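Side-chain contacts in agarase (PDB 6XJ9), which probably hydrolyses the beta-1,4-glycosidic bonds of agarose, as a marine bacterial glycoside hydrolase of family GH50: residues Ala71-Ser76 with Leu201-Ile206; Ser440-Gln445 with Lys493-Ser498; Gly672-Asp675 with His680-Leu683. All blocks are in the same frame, centred on the assembly; numbering follows the deposited sequence.

Interaction 1 is buried core packing inside the CBM-like domain, made entirely of hydrocarbon groups from two strands. Interaction 2 lies on the opposite side of the chain's centre, 53 Å away between centres, where a loop meets the end of helix 478-495; it is partly buried and mixes ring packing with a water bridge to a carboxylate. Interaction 3 is closer to the middle of the chain, a buried contact within one loop after strand 664-666, and depends mainly on backbone atoms and a proline ring. The three share no helix or strand and do not touch, but the loop of interaction 3 leans on the CBM-like domain that houses interaction 1.

Interaction 1: Ala71-Ser76 with Leu201-Ile206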
loop_
_atom_site.group_PDB
_atom_site.type_symbol
_atom_site.label_atom_id
_atom_site.label_comp_id
_atom_site.label_asym_id
_atom_site.label_seq_id
_atom_site.Cartn_x
_atom_site.Cartn_y
_atom_site.Cartn_z
ATOM N N ALA A 71 -5.393 8.589 -26.554
ATOM C CA ALA A 71 -4.127 9.201 -26.932
ATOM C C ALA A 71 -3.164 8.095 -27.357
ATOM O O ALA A 71 -3.275 6.972 -26.864
ATOM C CB ALA A 71 -3.562 9.991 -25.781
ATOM N N SER A 72 -2.231 8.401 -28.269
ATOM C CA SER A 72 -1.378 7.342 -28.784
ATOM C C SER A 72 -0.095 7.866 -29.433
ATOM O O SER A 72 -0.012 9.011 -29.875
ATOM C CB SER A 72 -2.138 6.463 -29.744
ATOM O OG SER A 72 -2.294 7.109 -31.001
ATOM N N ILE A 73 0.902 6.978 -29.494
ATOM C CA ILE A 73 2.017 7.105 -30.416
ATOM C C ILE A 73 1.959 5.894 -31.338
ATOM O O ILE A 73 1.769 4.763 -30.878
ATOM C CB ILE A 73 3.360 7.221 -29.661
ATOM C CG1 ILE A 73 4.560 7.209 -30.615
ATOM C CG2 ILE A 73 3.474 6.147 -28.586
ATOM C CD1 ILE A 73 5.802 7.846 -30.045
ATOM N N VAL A 74 2.058 6.154 -32.644
ATOM C CA VAL A 74 1.928 5.108 -33.646
ATOM C C VAL A 74 3.237 5.040 -34.423
ATOM O O VAL A 74 3.655 6.031 -35.013
ATOM C CB VAL A 74 0.730 5.366 -34.586
ATOM C CG1 VAL A 74 0.599 4.284 -35.647
ATOM C CG2 VAL A 74 -0.580 5.524 -33.826
ATOM N N PHE A 75 3.891 3.878 -34.368
ATOM C CA PHE A 75 5.074 3.616 -35.170
ATOM C C PHE A 75 4.640 2.919 -36.456
ATOM O O PHE A 75 4.020 1.859 -36.406
ATOM C CB PHE A 75 6.070 2.756 -34.391
ATOM C CG PHE A 75 6.486 3.335 -33.061
ATOM C CD1 PHE A 75 7.544 4.223 -32.973
ATOM C CD2 PHE A 75 5.826 2.979 -31.895
ATOM C CE1 PHE A 75 7.941 4.738 -31.747
ATOM C CE2 PHE A 75 6.216 3.505 -30.674
ATOM C CZ PHE A 75 7.276 4.376 -30.595
ATOM N N SER A 76 4.954 3.547 -37.598
ATOM C CA SER A 76 4.612 3.016 -38.907
ATOM C C SER A 76 5.778 3.232 -39.874
ATOM O O SER A 76 6.280 4.345 -40.003
ATOM C CB SER A 76 3.340 3.646 -39.410
ATOM O OG SER A 76 2.896 3.000 -40.588
ATOM N N LEU A 201 5.179 8.361 -20.663
ATOM C CA LEU A 201 5.921 7.152 -20.965
ATOM C C LEU A 201 7.243 7.540 -21.614
ATOM O O LEU A 201 7.295 8.461 -22.434
ATOM C CB LEU A 201 5.068 6.281 -21.891
ATOM C CG LEU A 201 5.600 4.882 -22.189
ATOM C CD1 LEU A 201 5.436 3.958 -20.988
ATOM C CD2 LEU A 201 4.895 4.308 -23.401
ATOM N N ALA A 202 8.304 6.834 -21.209
ATOM C CA ALA A 202 9.619 6.994 -21.812
ATOM C C ALA A 202 9.992 5.711 -22.549
ATOM O O ALA A 202 9.976 4.630 -21.972
ATOM C CB ALA A 202 10.631 7.353 -20.744
ATOM N N ILE A 203 10.322 5.847 -23.837
ATOM C CA ILE A 203 10.647 4.711 -24.680
ATOM C C ILE A 203 12.128 4.773 -25.056
ATOM O O ILE A 203 12.547 5.661 -25.798
ATOM C CB ILE A 203 9.723 4.705 -25.911
ATOM C CG1 ILE A 203 8.248 4.753 -25.495
ATOM C CG2 ILE A 203 10.036 3.525 -26.822
ATOM C CD1 ILE A 203 7.294 5.097 -26.618
ATOM N N LYS A 204 12.904 3.815 -24.531
ATOM C CA LYS A 204 14.347 3.753 -24.721
ATOM C C LYS A 204 14.688 2.945 -25.973
ATOM O O LYS A 204 15.592 3.330 -26.711
ATOM C CB LYS A 204 15.038 3.155 -23.491
ATOM C CG LYS A 204 16.550 2.989 -23.605
ATOM C CD LYS A 204 17.225 2.594 -22.310
ATOM C CE LYS A 204 17.335 3.747 -21.337
ATOM N NZ LYS A 204 18.181 3.395 -20.173
ATOM N N SER A 205 13.972 1.833 -26.194
ATOM C CA SER A 205 14.217 0.960 -27.335
ATOM C C SER A 205 13.029 0.047 -27.619
ATOM O O SER A 205 12.238 -0.280 -26.730
ATOM C CB SER A 205 15.492 0.157 -27.185
ATOM O OG SER A 205 15.284 -0.990 -26.380
ATOM N N ILE A 206 12.917 -0.326 -28.896
ATOM C CA ILE A 206 11.998 -1.338 -29.383
ATOM C C ILE A 206 12.830 -2.284 -30.237
ATOM O O ILE A 206 13.658 -1.825 -31.026
ATOM C CB ILE A 206 10.847 -0.706 -30.197
ATOM C CG1 ILE A 206 10.213 0.494 -29.487
ATOM C CG2 ILE A 206 9.805 -1.750 -30.558
ATOM C CD1 ILE A 206 9.311 1.322 -30.378
#
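Phe75 reaches across from Ala71-Ser76 to meet the ends of Ile203 and Ile206, which approach it from the opposite direction. Ile206 lays its terminal methyl over one face of the ring: CD1 stands 3.8 Å from the centroid of the Phe75 ring and 16° off the normal, a CH-pi contact displaced slightly toward the rim, with Phe75 CZ nearest to Ile206 CD1 at 3.7 Å. The other face of the ring is backed by CG1 of Ile73, two residues earlier on the same strand, so the ring is held between two isoleucines. Such packing belongs to the interior of a beta-sandwich, consistent with the CBM-like domain: strand 71-75 pairs with strands 45-48 and 185-193, strand 201-206 with 58-63 and 89-97, and the two run nearly parallel, 12° apart, with 11.1 Å between their axes. Ile203 meets the edge of the ring instead of a face, its CD1 lying near the plane and 4.0 Å from Phe75 CZ. Both Ile203 and Ile206 place CG1 anti to the carbonyl carbon (chi1 -54° in Ile203), which directs each CD1 at the Phe75 ring. The same methyl of Ile203 meets Ile73 more loosely, CD1 lying 4.4 Å from Ile73 CG2.

Interaction 2: Ser440-Gln445 with Lys493-Ser498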
loop_
_atom_site.group_PDB
_atom_site.type_symbol
_atom_site.label_atom_id
_atom_site.label_comp_id
_atom_site.label_asym_id
_atom_site.label_seq_id
_atom_site.Cartn_x
_atom_site.Cartn_y
_atom_site.Cartn_z
ATOM N N SER A 440 -29.459 -16.861 -0.553
ATOM C CA SER A 440 -29.185 -17.221 0.833
ATOM C C SER A 440 -29.199 -15.989 1.728
ATOM O O SER A 440 -29.466 -16.090 2.921
ATOM C CB SER A 440 -27.835 -17.881 0.954
ATOM O OG SER A 440 -27.951 -19.272 0.748
ATOM N N TYR A 441 -28.856 -14.841 1.141
ATOM C CA TYR A 441 -28.655 -13.608 1.879
ATOM C C TYR A 441 -29.930 -12.767 1.916
ATOM O O TYR A 441 -29.973 -11.760 2.613
ATOM C CB TYR A 441 -27.546 -12.788 1.210
ATOM C CG TYR A 441 -26.141 -13.305 1.419
ATOM C CD1 TYR A 441 -25.536 -14.172 0.507
ATOM C CD2 TYR A 441 -25.398 -12.887 2.509
ATOM C CE1 TYR A 441 -24.233 -14.610 0.690
ATOM C CE2 TYR A 441 -24.103 -13.337 2.718
ATOM C CZ TYR A 441 -23.518 -14.199 1.801
ATOM O OH TYR A 441 -22.233 -14.607 2.021
ATOM N N TYR A 442 -30.954 -13.161 1.152
ATOM C CA TYR A 442 -32.058 -12.259 0.856
ATOM C C TYR A 442 -32.871 -11.949 2.113
ATOM O O TYR A 442 -33.459 -10.877 2.216
ATOM C CB TYR A 442 -32.914 -12.790 -0.296
ATOM C CG TYR A 442 -32.336 -12.604 -1.679
ATOM C CD1 TYR A 442 -30.989 -12.314 -1.880
ATOM C CD2 TYR A 442 -33.138 -12.747 -2.798
ATOM C CE1 TYR A 442 -30.464 -12.157 -3.155
ATOM C CE2 TYR A 442 -32.625 -12.623 -4.081
ATOM C CZ TYR A 442 -31.285 -12.318 -4.260
ATOM O OH TYR A 442 -30.790 -12.180 -5.531
ATOM N N ASP A 443 -32.871 -12.880 3.074
ATOM C CA ASP A 443 -33.645 -12.732 4.294
ATOM C C ASP A 443 -32.816 -12.042 5.376
ATOM O O ASP A 443 -33.278 -11.911 6.506
ATOM C CB ASP A 443 -34.163 -14.092 4.770
ATOM C CG ASP A 443 -33.108 -14.947 5.459
ATOM O OD1 ASP A 443 -31.894 -14.617 5.358
ATOM O OD2 ASP A 443 -33.501 -15.941 6.092
ATOM N N ASN A 444 -31.586 -11.614 5.041
ATOM C CA ASN A 444 -30.764 -10.912 6.013
ATOM C C ASN A 444 -31.421 -9.566 6.314
ATOM O O ASN A 444 -32.118 -8.986 5.475
ATOM C CB ASN A 444 -29.277 -10.839 5.621
ATOM C CG ASN A 444 -28.851 -9.489 5.076
ATOM O OD1 ASN A 444 -28.513 -8.582 5.838
ATOM N ND2 ASN A 444 -28.873 -9.343 3.759
ATOM N N GLN A 445 -31.224 -9.100 7.541
ATOM C CA GLN A 445 -31.798 -7.838 7.974
ATOM C C GLN A 445 -30.682 -6.952 8.514
ATOM O O GLN A 445 -30.873 -6.262 9.512
ATOM C CB GLN A 445 -32.918 -8.079 8.994
ATOM C CG GLN A 445 -34.217 -8.590 8.375
ATOM C CD GLN A 445 -35.299 -8.867 9.395
ATOM O OE1 GLN A 445 -35.769 -7.979 10.095
ATOM N NE2 GLN A 445 -35.708 -10.118 9.487
ATOM N N LYS A 493 -40.622 -13.988 -5.445
ATOM C CA LYS A 493 -40.712 -15.016 -4.420
ATOM C C LYS A 493 -39.404 -15.154 -3.641
ATOM O O LYS A 493 -39.406 -15.677 -2.531
ATOM C CB LYS A 493 -41.144 -16.345 -5.044
ATOM C CG LYS A 493 -42.633 -16.431 -5.333
ATOM C CD LYS A 493 -42.958 -17.399 -6.438
ATOM C CE LYS A 493 -44.385 -17.248 -6.920
ATOM N NZ LYS A 493 -45.349 -17.526 -5.832
ATOM N N GLU A 494 -38.287 -14.683 -4.210
ATOM C CA GLU A 494 -37.022 -14.740 -3.495
ATOM C C GLU A 494 -36.914 -13.558 -2.546
ATOM O O GLU A 494 -36.338 -13.699 -1.475
ATOM C CB GLU A 494 -35.819 -14.627 -4.433
ATOM C CG GLU A 494 -35.750 -15.720 -5.475
ATOM C CD GLU A 494 -34.567 -15.530 -6.399
ATOM O OE1 GLU A 494 -34.444 -14.436 -6.999
ATOM O OE2 GLU A 494 -33.770 -16.452 -6.495
ATOM N N VAL A 495 -37.456 -12.403 -2.966
ATOM C CA VAL A 495 -37.257 -11.135 -2.279
ATOM C C VAL A 495 -38.315 -10.996 -1.179
ATOM O O VAL A 495 -38.053 -10.387 -0.144
ATOM C CB VAL A 495 -37.270 -9.937 -3.255
ATOM C CG1 VAL A 495 -37.485 -8.612 -2.535
ATOM C CG2 VAL A 495 -35.999 -9.867 -4.106
ATOM N N LYS A 496 -39.507 -11.551 -1.439
ATOM C CA LYS A 496 -40.595 -11.641 -0.474
ATOM C C LYS A 496 -40.921 -10.252 0.072
ATOM O O LYS A 496 -41.236 -10.125 1.251
ATOM C CB LYS A 496 -40.226 -12.589 0.677
ATOM C CG LYS A 496 -39.883 -14.001 0.251
ATOM C CD LYS A 496 -39.731 -14.990 1.385
ATOM C CE LYS A 496 -39.382 -16.369 0.862
ATOM N NZ LYS A 496 -40.171 -17.423 1.539
ATOM N N ASN A 497 -40.790 -9.232 -0.793
ATOM C CA ASN A 497 -41.163 -7.836 -0.569
ATOM C C ASN A 497 -40.278 -7.161 0.482
ATOM O O ASN A 497 -40.639 -6.109 1.021
ATOM C CB ASN A 497 -42.659 -7.666 -0.274
ATOM C CG ASN A 497 -43.196 -6.306 -0.668
ATOM O OD1 ASN A 497 -43.656 -5.541 0.177
ATOM N ND2 ASN A 497 -43.136 -5.995 -1.951
ATOM N N SER A 498 -39.106 -7.746 0.748
ATOM C CA SER A 498 -38.200 -7.222 1.758
ATOM C C SER A 498 -37.790 -5.785 1.448
ATOM O O SER A 498 -37.386 -5.497 0.324
ATOM C CB SER A 498 -36.978 -8.089 1.902
ATOM O OG SER A 498 -36.107 -7.530 2.868
HETATM O O HOH W 1 -32.664 -12.656 -7.343
#
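This is a loop-to-helix-end contact in which Tyr442 turns its ring edge to the Glu494 backbone and touches Val495, where the loop between helix 413-428 and strand 449-453 passes the C-terminal end of helix 478-495. It sits in the part of the chain expected to form the (beta/alpha)8 barrel of family GH50, on its periphery. Tyr442 CD2 is 3.6 Å from the backbone oxygen Glu494 O, which lies near the ring plane, and 3.7 Å from Glu494 CB. Val495 adds a looser apolar touch from CG2, and Tyr449 stacks on the Tyr442 ring. With CG beside the backbone N (chi1 -60°) and the chain extended beyond it, Glu494 reaches the same water as Tyr442 OH. Turns shape both backbones: a type I turn spans Tyr441-Asn444, and a type I' turn spans Val495-Ser498, where Lys496 leaves the helix with positive phi. Tyr441 O is gripped twice by Asn444, from N and from ND2, the latter at 2.9 Å from Tyr441 O, which holds the loop's turn. Ser498 OG bonds to Trp500 N and lies near Tyr442 O without bonding to it. The phenol OH of Tyr442 donates to the water at 2.6 Å, and the water donates on to Glu494 OE1 at a short 2.5 Å; the relay links the hydroxyl to a carboxylate turned 75° from the ring and would suit a probably ionised Glu494.

Interaction 3: Gly672-Asp675 with His680-Leu683; sequences GSSD and HPGL
Gly672 and Pro681 bring their backbones to 4.3 Å between CA atoms, within one loop that runs between strand 664-666 and helix 689-704. Gly672 is extended, and Pro681 O points at its CA: Gly672 CA to Pro681 O is 3.0 Å with an angle of 155° at the hydrogen, a CA-H...O contact. The oxygen lies so close to where a CB would sit on Gly672 that this approach calls for glycine. Gly682, with positive phi, likewise takes backbone angles suited to glycine. Beside this close approach, the Pro681 ring covers the Gly672-Ser673 peptide, its CB 3.8 Å from Ser673 N. Ser674 turns OG anti to its carbonyl carbon (chi1 -69°), and this sets the hydroxyl at the other end of the ring, OG lying 3.9 Å from Pro681 CD. Ser673 faces the other way and bonds through OG to Ala686 O. On the second segment Gly682 N donates to His680 ND1 at 2.9 Å, tilted from the imidazole plane, a bond bent to 139° that ties the imidazole of His680 to the backbone of Gly682. Both His680 and Pro681 touch Ile172 of strand 169-174, so the loop packs against the CBM-like domain from what is probably the catalytic part of the chain. Pro681 O is buried without a conventional hydrogen-bond partner, and the CA-H of Gly672 may offer it weak electrostatic compensation.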
loop_
_atom_site.group_PDB
_atom_site.type_symbol
_atom_site.label_atom_id
_atom_site.label_comp_id
_atom_site.label_asym_id
_atom_site.label_seq_id
_atom_site.Cartn_x
_atom_site.Cartn_y
_atom_site.Cartn_z
ATOM N N GLY A 672 -6.990 -4.691 -11.329
ATOM C CA GLY A 672 -6.232 -5.872 -10.948
ATOM C C GLY A 672 -4.739 -5.585 -11.060
ATOM O O GLY A 672 -4.361 -4.584 -11.669
ATOM N N SER A 673 -3.920 -6.442 -10.439
ATOM C CA SER A 673 -2.470 -6.347 -10.542
ATOM C C SER A 673 -1.821 -7.727 -10.489
ATOM O O SER A 673 -2.337 -8.645 -9.849
ATOM C CB SER A 673 -1.889 -5.468 -9.490
ATOM O OG SER A 673 -0.544 -5.162 -9.852
ATOM N N SER A 674 -0.646 -7.841 -11.121
ATOM C CA SER A 674 0.038 -9.118 -11.244
ATOM C C SER A 674 0.708 -9.543 -9.933
ATOM O O SER A 674 1.042 -10.712 -9.757
ATOM C CB SER A 674 1.019 -9.066 -12.375
ATOM O OG SER A 674 0.315 -8.984 -13.603
ATOM N N ASP A 675 0.874 -8.605 -8.997
ATOM C CA ASP A 675 1.530 -8.897 -7.728
ATOM C C ASP A 675 0.620 -9.734 -6.817
ATOM O O ASP A 675 1.031 -10.157 -5.738
ATOM C CB ASP A 675 2.009 -7.603 -7.065
ATOM C CG ASP A 675 0.899 -6.783 -6.418
ATOM O OD1 ASP A 675 1.209 -6.019 -5.485
ATOM O OD2 ASP A 675 -0.264 -6.916 -6.848
ATOM N N HIS A 680 -3.263 -13.017 -14.731
ATOM C CA HIS A 680 -3.999 -12.026 -15.495
ATOM C C HIS A 680 -4.485 -10.951 -14.533
ATOM O O HIS A 680 -5.247 -11.239 -13.607
ATOM C CB HIS A 680 -5.161 -12.693 -16.245
ATOM C CG HIS A 680 -5.697 -11.900 -17.391
ATOM N ND1 HIS A 680 -5.867 -10.530 -17.330
ATOM C CD2 HIS A 680 -6.140 -12.283 -18.605
ATOM C CE1 HIS A 680 -6.368 -10.101 -18.471
ATOM N NE2 HIS A 680 -6.527 -11.155 -19.270
ATOM N N PRO A 681 -4.007 -9.694 -14.676
ATOM C CA PRO A 681 -4.478 -8.608 -13.821
ATOM C C PRO A 681 -5.940 -8.263 -14.103
ATOM O O PRO A 681 -6.628 -7.733 -13.233
ATOM C CB PRO A 681 -3.520 -7.447 -14.124
ATOM C CG PRO A 681 -2.968 -7.749 -15.500
ATOM C CD PRO A 681 -2.991 -9.257 -15.649
ATOM N N GLY A 682 -6.423 -8.591 -15.307
ATOM C CA GLY A 682 -7.812 -8.319 -15.649
ATOM C C GLY A 682 -7.934 -7.292 -16.771
ATOM O O GLY A 682 -7.139 -7.289 -17.709
ATOM N N LEU A 683 -8.939 -6.416 -16.663
ATOM C CA LEU A 683 -9.251 -5.511 -17.756
ATOM C C LEU A 683 -8.531 -4.185 -17.553
ATOM O O LEU A 683 -8.031 -3.613 -18.513
ATOM C CB LEU A 683 -10.773 -5.334 -17.857
ATOM C CG LEU A 683 -11.514 -6.516 -18.474
ATOM C CD1 LEU A 683 -13.008 -6.409 -18.239
ATOM C CD2 LEU A 683 -11.218 -6.603 -19.963
#